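Local coordinates for protein O-methyltransferase (Burkholderia thailandensis, PDB 3MCZ) that probably transfers a methyl group from S-adenosylmethionine to a hydroxyl of a still unidentified substrate, most likely working as a dimer, at residues Arg57-Val62 with Asp91-Thr96; Ala178-Val183 with Ala248-Met253; Val183-Gly188 with Met253-Leu258. All blocks are in the same frame, centred on the assembly; numbering follows the deposited sequence. Where two conformers were deposited one is given.

Interaction 1 of 3, residues Arg57-Val62 with Asp91-Thr96; sequences RTPAEV and DAFRNT
The one aromatic ring here, that of Phe93, meets Arg57 O at its edge, in the ring plane; Pro59 CG lies obliquely to the ring, 4.0 Å from Phe93 CE1, the two side chains running across each other at about a right angle. His78 stacks edge-to-face with the same phenyl, and Leu77 of helix 70-82 touches both Phe93 and Pro59, so a bulky aromatic suits this buried place. The backbones join through one antiparallel, hydrogen-bonded bridge: Arg57 N gives to Phe93 O at 2.8 Å and Phe93 N returns a bond to Arg57 O at 2.7 Å. Both donors sit above the carbonyl planes. Arg57 thus lines up along strand 92-95 of the beta hairpin in the helix-turn-helix-like dimerisation domain, on the side away from strand 86-89. Directly afterwards helix 59-66 starts. Thr58 is its N-cap, and with Glu61 it forms a capping box: Glu61 N reaches Thr58 OG1 at 3.1 Å, while Thr58 N donates to Glu61 OE1 at 2.9 Å. A chi1 of 65° holds OG1 in the crowded position where it can cap. Proline fits the first helical turn, needing no N-H there, and Pro59 CD lies 3.5 Å from Asp91 O.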
loop_
_atom_site.group_PDB
_atom_site.type_symbol
_atom_site.label_atom_id
_atom_site.label_comp_id
_atom_site.label_asym_id
_atom_site.label_seq_id
_atom_site.Cartn_x
_atom_site.Cartn_y
_atom_site.Cartn_z
ATOM N N ARG A 57 0.757 -26.482 -9.662
ATOM C CA ARG A 57 1.388 -26.135 -10.921
ATOM C C ARG A 57 2.852 -25.758 -10.726
ATOM O O ARG A 57 3.196 -25.049 -9.755
ATOM C CB ARG A 57 0.691 -24.942 -11.574
ATOM C CG ARG A 57 -0.800 -25.034 -11.652
ATOM C CD ARG A 57 -1.290 -26.037 -12.694
ATOM N NE ARG A 57 -2.739 -25.896 -12.818
ATOM C CZ ARG A 57 -3.513 -26.528 -13.697
ATOM N NH1 ARG A 57 -4.821 -26.309 -13.680
ATOM N NH2 ARG A 57 -3.006 -27.387 -14.577
ATOM N N THR A 58 3.688 -26.152 -11.688
ATOM C CA THR A 58 5.087 -25.687 -11.744
ATOM C C THR A 58 5.143 -24.299 -12.374
ATOM O O THR A 58 4.204 -23.898 -13.060
ATOM C CB THR A 58 5.989 -26.599 -12.597
ATOM O OG1 THR A 58 5.568 -26.568 -13.979
ATOM C CG2 THR A 58 5.970 -28.016 -12.067
ATOM N N PRO A 59 6.242 -23.560 -12.145
ATOM C CA PRO A 59 6.393 -22.277 -12.857
ATOM C C PRO A 59 6.342 -22.413 -14.380
ATOM O O PRO A 59 5.764 -21.547 -15.037
ATOM C CB PRO A 59 7.752 -21.755 -12.392
ATOM C CG PRO A 59 7.993 -22.417 -11.075
ATOM C CD PRO A 59 7.293 -23.763 -11.131
ATOM N N ALA A 60 6.904 -23.494 -14.934
ATOM C CA ALA A 60 6.760 -23.782 -16.371
ATOM C C ALA A 60 5.304 -23.846 -16.818
ATOM O O ALA A 60 4.965 -23.303 -17.871
ATOM C CB ALA A 60 7.456 -25.068 -16.759
ATOM N N GLU A 61 4.460 -24.525 -16.037
ATOM C CA GLU A 61 3.038 -24.674 -16.365
ATOM C C GLU A 61 2.287 -23.352 -16.230
ATOM O O GLU A 61 1.502 -22.991 -17.104
ATOM C CB GLU A 61 2.392 -25.744 -15.492
ATOM C CG GLU A 61 2.883 -27.143 -15.848
ATOM C CD GLU A 61 2.526 -28.209 -14.813
ATOM O OE1 GLU A 61 2.393 -27.905 -13.610
ATOM O OE2 GLU A 61 2.394 -29.380 -15.227
ATOM N N VAL A 62 2.526 -22.622 -15.140
ATOM C CA VAL A 62 1.938 -21.298 -14.985
ATOM C C VAL A 62 2.340 -20.392 -16.153
ATOM O O VAL A 62 1.487 -19.687 -16.712
ATOM C CB VAL A 62 2.360 -20.647 -13.629
ATOM C CG1 VAL A 62 1.991 -19.200 -13.582
ATOM C CG2 VAL A 62 1.724 -21.406 -12.470
ATOM N N ASP A 91 8.472 -28.899 -6.668
ATOM C CA ASP A 91 8.543 -27.750 -7.577
ATOM C C ASP A 91 7.168 -27.167 -7.939
ATOM O O ASP A 91 7.093 -26.291 -8.780
ATOM C CB ASP A 91 9.262 -28.138 -8.863
ATOM C CG ASP A 91 10.737 -28.444 -8.642
ATOM O OD1 ASP A 91 11.338 -27.884 -7.699
ATOM O OD2 ASP A 91 11.302 -29.240 -9.428
ATOM N N ALA A 92 6.099 -27.653 -7.305
ATOM C CA ALA A 92 4.738 -27.235 -7.636
ATOM C C ALA A 92 4.152 -26.270 -6.594
ATOM O O ALA A 92 4.472 -26.341 -5.398
ATOM C CB ALA A 92 3.829 -28.484 -7.800
ATOM N N PHE A 93 3.279 -25.388 -7.061
ATOM C CA PHE A 93 2.604 -24.416 -6.227
ATOM C C PHE A 93 1.114 -24.633 -6.318
ATOM O O PHE A 93 0.568 -24.762 -7.423
ATOM C CB PHE A 93 2.907 -22.997 -6.720
ATOM C CG PHE A 93 4.339 -22.578 -6.539
ATOM C CD1 PHE A 93 5.283 -22.880 -7.503
ATOM C CD2 PHE A 93 4.745 -21.867 -5.408
ATOM C CE1 PHE A 93 6.616 -22.494 -7.343
ATOM C CE2 PHE A 93 6.080 -21.465 -5.270
ATOM C CZ PHE A 93 7.001 -21.799 -6.236
ATOM N N ARG A 94 0.477 -24.634 -5.152
ATOM C CA ARG A 94 -0.964 -24.793 -5.049
ATOM C C ARG A 94 -1.504 -23.838 -3.988
ATOM O O ARG A 94 -0.778 -23.404 -3.088
ATOM C CB ARG A 94 -1.338 -26.249 -4.732
ATOM C CG ARG A 94 -1.024 -26.704 -3.316
ATOM C CD ARG A 94 -1.503 -28.141 -3.063
ATOM N NE ARG A 94 -1.285 -28.517 -1.670
ATOM C CZ ARG A 94 -0.090 -28.800 -1.167
ATOM N NH1 ARG A 94 0.981 -28.759 -1.949
ATOM N NH2 ARG A 94 0.038 -29.129 0.113
ATOM N N ASN A 95 -2.779 -23.491 -4.120
ATOM C CA ASN A 95 -3.443 -22.580 -3.201
ATOM C C ASN A 95 -3.468 -23.057 -1.774
ATOM O O ASN A 95 -3.747 -24.218 -1.495
ATOM C CB ASN A 95 -4.895 -22.365 -3.612
ATOM C CG ASN A 95 -5.026 -21.650 -4.923
ATOM O OD1 ASN A 95 -4.085 -21.012 -5.377
ATOM N ND2 ASN A 95 -6.205 -21.731 -5.528
ATOM N N THR A 96 -3.256 -22.121 -0.863
ATOM C CA THR A 96 -3.499 -22.368 0.547
ATOM C C THR A 96 -5.002 -22.310 0.833
ATOM O O THR A 96 -5.789 -21.914 -0.031
ATOM C CB THR A 96 -2.828 -21.329 1.406
ATOM O OG1 THR A 96 -3.289 -20.030 1.000
ATOM C CG2 THR A 96 -1.312 -21.440 1.235
#

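Interaction 2 of 3, residues Ala178-Val183 with Ala248-Met253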
loop_
_atom_site.group_PDB
_atom_site.type_symbol
_atom_site.label_atom_id
_atom_site.label_comp_id
_atom_site.label_asym_id
_atom_site.label_seq_id
_atom_site.Cartn_x
_atom_site.Cartn_y
_atom_site.Cartn_z
ATOM N N ALA A 178 -40.328 -5.510 15.180
ATOM C CA ALA A 178 -41.258 -6.596 15.544
ATOM C C ALA A 178 -42.722 -6.146 15.422
ATOM O O ALA A 178 -43.546 -6.907 14.960
ATOM C CB ALA A 178 -40.985 -7.094 16.991
ATOM N N ARG A 179 -43.020 -4.895 15.800
ATOM C CA ARG A 179 -44.386 -4.370 15.756
ATOM C C ARG A 179 -44.573 -3.296 14.667
ATOM O O ARG A 179 -45.614 -2.632 14.608
ATOM C CB ARG A 179 -44.785 -3.791 17.117
ATOM C CG ARG A 179 -44.731 -4.743 18.326
ATOM C CD ARG A 179 -45.907 -5.667 18.409
ATOM N NE ARG A 179 -45.916 -6.483 19.642
ATOM C CZ ARG A 179 -46.619 -7.614 19.802
ATOM N NH1 ARG A 179 -47.393 -8.084 18.813
ATOM N NH2 ARG A 179 -46.560 -8.291 20.955
ATOM N N ALA A 180 -43.547 -3.110 13.847
ATOM C CA ALA A 180 -43.570 -2.172 12.738
ATOM C C ALA A 180 -44.334 -2.841 11.557
ATOM O O ALA A 180 -44.517 -4.075 11.521
ATOM C CB ALA A 180 -42.171 -1.832 12.332
ATOM N N ARG A 181 -44.824 -2.015 10.638
ATOM C CA ARG A 181 -45.397 -2.493 9.385
ATOM C C ARG A 181 -44.692 -1.989 8.164
ATOM O O ARG A 181 -44.667 -2.669 7.160
ATOM C CB ARG A 181 -46.866 -2.079 9.293
ATOM C CG ARG A 181 -47.736 -2.749 10.306
ATOM C CD ARG A 181 -47.702 -4.276 10.180
ATOM N NE ARG A 181 -48.132 -4.796 8.863
ATOM C CZ ARG A 181 -49.403 -4.983 8.492
ATOM N NH1 ARG A 181 -50.416 -4.693 9.313
ATOM N NH2 ARG A 181 -49.664 -5.454 7.281
ATOM N N THR A 182 -44.156 -0.770 8.229
ATOM C CA THR A 182 -43.549 -0.157 7.063
ATOM C C THR A 182 -42.170 0.393 7.374
ATOM O O THR A 182 -41.911 0.880 8.491
ATOM C CB THR A 182 -44.397 1.000 6.521
ATOM O OG1 THR A 182 -44.648 1.938 7.583
ATOM C CG2 THR A 182 -45.736 0.461 5.913
ATOM N N VAL A 183 -41.306 0.286 6.365
ATOM C CA VAL A 183 -39.928 0.716 6.413
ATOM C C VAL A 183 -39.568 1.508 5.145
ATOM O O VAL A 183 -39.895 1.106 4.017
ATOM C CB VAL A 183 -38.943 -0.488 6.469
ATOM C CG1 VAL A 183 -37.477 0.013 6.633
ATOM C CG2 VAL A 183 -39.298 -1.460 7.536
ATOM N N ALA A 248 -44.196 8.521 4.925
ATOM C CA ALA A 248 -44.289 8.137 6.331
ATOM C C ALA A 248 -43.995 6.638 6.455
ATOM O O ALA A 248 -44.465 5.823 5.615
ATOM C CB ALA A 248 -45.691 8.447 6.874
ATOM N N ALA A 249 -43.234 6.261 7.483
ATOM C CA ALA A 249 -43.036 4.853 7.798
ATOM C C ALA A 249 -42.811 4.685 9.278
ATOM O O ALA A 249 -42.462 5.643 9.970
ATOM C CB ALA A 249 -41.857 4.252 7.015
ATOM N N ASP A 250 -42.968 3.447 9.748
ATOM C CA ASP A 250 -42.665 3.112 11.141
ATOM C C ASP A 250 -41.163 3.133 11.446
ATOM O O ASP A 250 -40.756 3.495 12.551
ATOM C CB ASP A 250 -43.236 1.739 11.461
ATOM C CG ASP A 250 -44.752 1.715 11.347
ATOM O OD1 ASP A 250 -45.369 2.681 11.851
ATOM O OD2 ASP A 250 -45.320 0.775 10.715
ATOM N N VAL A 251 -40.370 2.703 10.477
ATOM C CA VAL A 251 -38.924 2.708 10.550
ATOM C C VAL A 251 -38.316 3.318 9.295
ATOM O O VAL A 251 -38.665 2.971 8.158
ATOM C CB VAL A 251 -38.309 1.305 10.820
ATOM C CG1 VAL A 251 -36.765 1.423 10.971
ATOM C CG2 VAL A 251 -38.897 0.676 12.058
ATOM N N VAL A 252 -37.420 4.292 9.496
ATOM C CA VAL A 252 -36.747 4.971 8.400
ATOM C C VAL A 252 -35.263 4.725 8.609
ATOM O O VAL A 252 -34.764 4.864 9.715
ATOM C CB VAL A 252 -37.070 6.496 8.404
ATOM C CG1 VAL A 252 -36.282 7.253 7.317
ATOM C CG2 VAL A 252 -38.607 6.718 8.291
HETATM N N MSE A 253 -34.536 4.345 7.558
HETATM C CA MSE A 253 -33.130 4.012 7.732
HETATM C C MSE A 253 -32.242 4.903 6.864
HETATM O O MSE A 253 -32.558 5.136 5.716
HETATM C CB MSE A 253 -32.878 2.545 7.373
HETATM C CG MSE A 253 -33.769 1.582 8.065
HETATM SE SE MSE A 253 -33.219 -0.260 7.882
HETATM C CE MSE A 253 -33.654 -0.525 6.086
HETATM O O HOH W 1 -46.918 1.852 8.807
#
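Asp250 has CG anti to its own carbonyl carbon (chi1 -63°), which carries the carboxylate across to the start of the neighbouring strand, and Thr182 holds OG1 in the crowded position between N and carbonyl carbon (chi1 54°), facing back toward the Asp250 backbone. The two residues grip each other reciprocally. Asp250 OD2 accepts from Arg181 N at 2.8 Å and from Thr182 N at 3.1 Å, both donors standing above the carboxylate plane. In return Thr182 OG1 takes the N-H of Asp250 at 3.1 Å. Thr182 O receives Val251 N in its carbonyl plane at 3.1 Å and a weak, bent bond from Asp250 N. Here strands 182-186 and 251-255 begin to run in parallel, at the centre of the Rossmann-like methyltransferase sheet, with Val183 and Val251 as a bridged pair. Beta-branching suits their extended backbone, and their apolar branches suit a buried place. Small Ala180 lets its CB lie 4.1 Å from Val251 CG2, and Val183 CG1 meets CE of selenomethionine Met253 at 3.9 Å. The Arg181 guanidinium turns away, its NE bonded to Gln203 O. One water bridges Thr182 OG1 and Asp250 OD2, donating to the latter at 2.7 Å. With two amide donors and this water converging on OD2, the carboxylate is probably kept ionised, so Asp250 ties the start of strand 182-186 to the neighbouring strand by polar bonds, beside the apolar packing.

Interaction 3 of 3, residues Val183-Gly188 with Met253-Leu258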
loop_
_atom_site.group_PDB
_atom_site.type_symbol
_atom_site.label_atom_id
_atom_site.label_comp_id
_atom_site.label_asym_id
_atom_site.label_seq_id
_atom_site.Cartn_x
_atom_site.Cartn_y
_atom_site.Cartn_z
ATOM N N VAL A 183 -41.306 0.286 6.365
ATOM C CA VAL A 183 -39.928 0.716 6.413
ATOM C C VAL A 183 -39.568 1.508 5.145
ATOM O O VAL A 183 -39.895 1.106 4.017
ATOM C CB VAL A 183 -38.943 -0.488 6.469
ATOM C CG1 VAL A 183 -37.477 0.013 6.633
ATOM C CG2 VAL A 183 -39.298 -1.460 7.536
ATOM N N ILE A 184 -38.835 2.594 5.329
ATOM C CA ILE A 184 -38.241 3.351 4.246
ATOM C C ILE A 184 -36.702 3.312 4.393
ATOM O O ILE A 184 -36.174 3.656 5.454
ATOM C CB ILE A 184 -38.784 4.785 4.263
ATOM C CG1 ILE A 184 -40.231 4.799 3.821
ATOM C CG2 ILE A 184 -37.935 5.695 3.420
ATOM C CD1 ILE A 184 -40.887 6.161 3.866
ATOM N N ASP A 185 -36.006 2.842 3.350
ATOM C CA ASP A 185 -34.521 2.754 3.308
ATOM C C ASP A 185 -34.004 3.900 2.407
ATOM O O ASP A 185 -34.085 3.839 1.165
ATOM C CB ASP A 185 -34.106 1.378 2.747
ATOM C CG ASP A 185 -32.637 1.010 3.017
ATOM O OD1 ASP A 185 -31.931 1.703 3.811
ATOM O OD2 ASP A 185 -32.189 -0.021 2.433
ATOM N N LEU A 186 -33.477 4.934 3.036
ATOM C CA LEU A 186 -33.055 6.133 2.342
ATOM C C LEU A 186 -31.619 5.934 1.815
ATOM O O LEU A 186 -30.719 5.563 2.560
ATOM C CB LEU A 186 -33.147 7.354 3.258
ATOM C CG LEU A 186 -34.546 7.773 3.777
ATOM C CD1 LEU A 186 -34.375 8.842 4.889
ATOM C CD2 LEU A 186 -35.497 8.252 2.671
ATOM N N ALA A 187 -31.409 6.154 0.520
ATOM C CA ALA A 187 -30.081 5.933 -0.039
ATOM C C ALA A 187 -29.761 4.448 0.095
ATOM O O ALA A 187 -28.601 4.068 0.324
ATOM C CB ALA A 187 -29.019 6.781 0.692
ATOM N N GLY A 188 -30.796 3.616 -0.029
ATOM C CA GLY A 188 -30.697 2.205 0.321
ATOM C C GLY A 188 -29.758 1.428 -0.575
ATOM O O GLY A 188 -29.228 0.383 -0.170
HETATM N N MSE A 253 -34.536 4.345 7.558
HETATM C CA MSE A 253 -33.130 4.012 7.732
HETATM C C MSE A 253 -32.242 4.903 6.864
HETATM O O MSE A 253 -32.558 5.136 5.716
HETATM C CB MSE A 253 -32.878 2.545 7.373
HETATM C CG MSE A 253 -33.769 1.582 8.065
HETATM SE SE MSE A 253 -33.219 -0.260 7.882
HETATM C CE MSE A 253 -33.654 -0.525 6.086
ATOM N N LEU A 254 -31.139 5.339 7.457
ATOM C CA LEU A 254 -30.034 6.039 6.815
ATOM C C LEU A 254 -28.766 5.253 7.136
ATOM O O LEU A 254 -28.065 5.574 8.086
ATOM C CB LEU A 254 -29.874 7.422 7.416
ATOM C CG LEU A 254 -30.633 8.598 6.847
ATOM C CD1 LEU A 254 -30.422 9.799 7.781
ATOM C CD2 LEU A 254 -30.206 8.944 5.362
ATOM N N ASN A 255 -28.465 4.222 6.363
ATOM C CA ASN A 255 -27.406 3.304 6.770
ATOM C C ASN A 255 -26.123 3.594 6.014
ATOM O O ASN A 255 -26.112 3.495 4.795
ATOM C CB ASN A 255 -27.842 1.863 6.522
ATOM C CG ASN A 255 -28.958 1.428 7.453
ATOM O OD1 ASN A 255 -29.869 0.703 7.042
ATOM N ND2 ASN A 255 -28.909 1.897 8.702
ATOM N N ASP A 256 -25.071 4.016 6.740
ATOM C CA ASP A 256 -23.707 4.081 6.202
ATOM C C ASP A 256 -23.693 4.939 4.943
ATOM O O ASP A 256 -23.108 4.530 3.935
ATOM C CB ASP A 256 -23.234 2.641 5.916
ATOM C CG ASP A 256 -21.717 2.480 5.787
ATOM O OD1 ASP A 256 -20.937 3.314 6.300
ATOM O OD2 ASP A 256 -21.313 1.446 5.183
ATOM N N CYS A 257 -24.319 6.130 5.016
ATOM C CA CYS A 257 -24.454 7.056 3.877
ATOM C C CYS A 257 -24.319 8.541 4.208
ATOM O O CYS A 257 -24.191 9.364 3.298
ATOM C CB CYS A 257 -25.789 6.850 3.161
ATOM S SG CYS A 257 -27.235 7.217 4.239
ATOM N N LEU A 258 -24.349 8.922 5.488
ATOM C CA LEU A 258 -24.233 10.353 5.815
ATOM C C LEU A 258 -22.890 10.981 5.430
ATOM O O LEU A 258 -22.785 12.221 5.243
ATOM C CB LEU A 258 -24.564 10.607 7.294
ATOM C CG LEU A 258 -26.054 10.597 7.705
ATOM C CD1 LEU A 258 -26.121 10.741 9.220
ATOM C CD2 LEU A 258 -26.884 11.692 7.029
HETATM O O HOH W 2 -29.873 3.391 4.131
HETATM O O HOH W 3 -29.759 0.625 4.166
HETATM O O HOH W 4 -27.516 2.807 2.465
#
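Two regular parallel-sheet bonds secure the compact half of this contact: Met253 N gives to Ile184 O, and Leu186 N to Met253 O, each 2.8 Å and nearly along the C=O axis. On one face of the sheet Leu186 CB rests 4.0 Å from Leu254 CD2, the two branched side chains crossing obliquely beneath helix 263-275, where Ala273 touches both. On the face carrying Asp185 and Met253, the selenomethionine chain bends at chi3 (-72°) and lays CE against the aspartate, 3.6 Å from Asp185 CG; Leu194 of helix 192-200 packs on both residues. The axes of 183-186 and 253-255 are inclined at 33°; past the last of these bonds, waters link the two chains. Small Ala187 still reaches Cys257 SG with its CB, as a type II turn carries the chain from Asp185 to Gly188. One water takes the N-H of Asn255 and lies within bonding distance of Asp185 OD1 and Leu186 O; another sits 2.5 Å from Asp185 OD1 and 2.9 Å from Asn255 OD1. A third spans Ala187 O and Asn255 O. Asp185 points CG anti to N (chi1 -164°), which sets OD1 among these waters. In this family the glycine-rich turn after the first central strand, and the end of the fourth, border the S-adenosylmethionine pocket. The hydrated, acceptor-rich group formed by Asp185 and Asn255 is consistent with that location, and its short water contacts suggest an ionised aspartate.

Interaction 1 closes before the other two open and belongs to the dimerisation domain. Its centre lies 54 Å from that of interaction 2 and 46 Å from that of interaction 3, on the opposite side of the chain's centre. Interactions 2 and 3, with centres 12 Å apart, are successive portions of one pairing, strand 182-186 beside strand 251-255 in the central mixed sheet. They share Val183 and Met253, alternate along the chain, and are stitched together by a probable hydrogen bond from Ile184 N to Val251 O. Interaction 2 covers the strand starts, interaction 3 the C-terminal ends where methyltransferases usually bind cofactor. The two family regions, probably for dimerisation and methyl transfer, thus hold these contacts far apart in one chain.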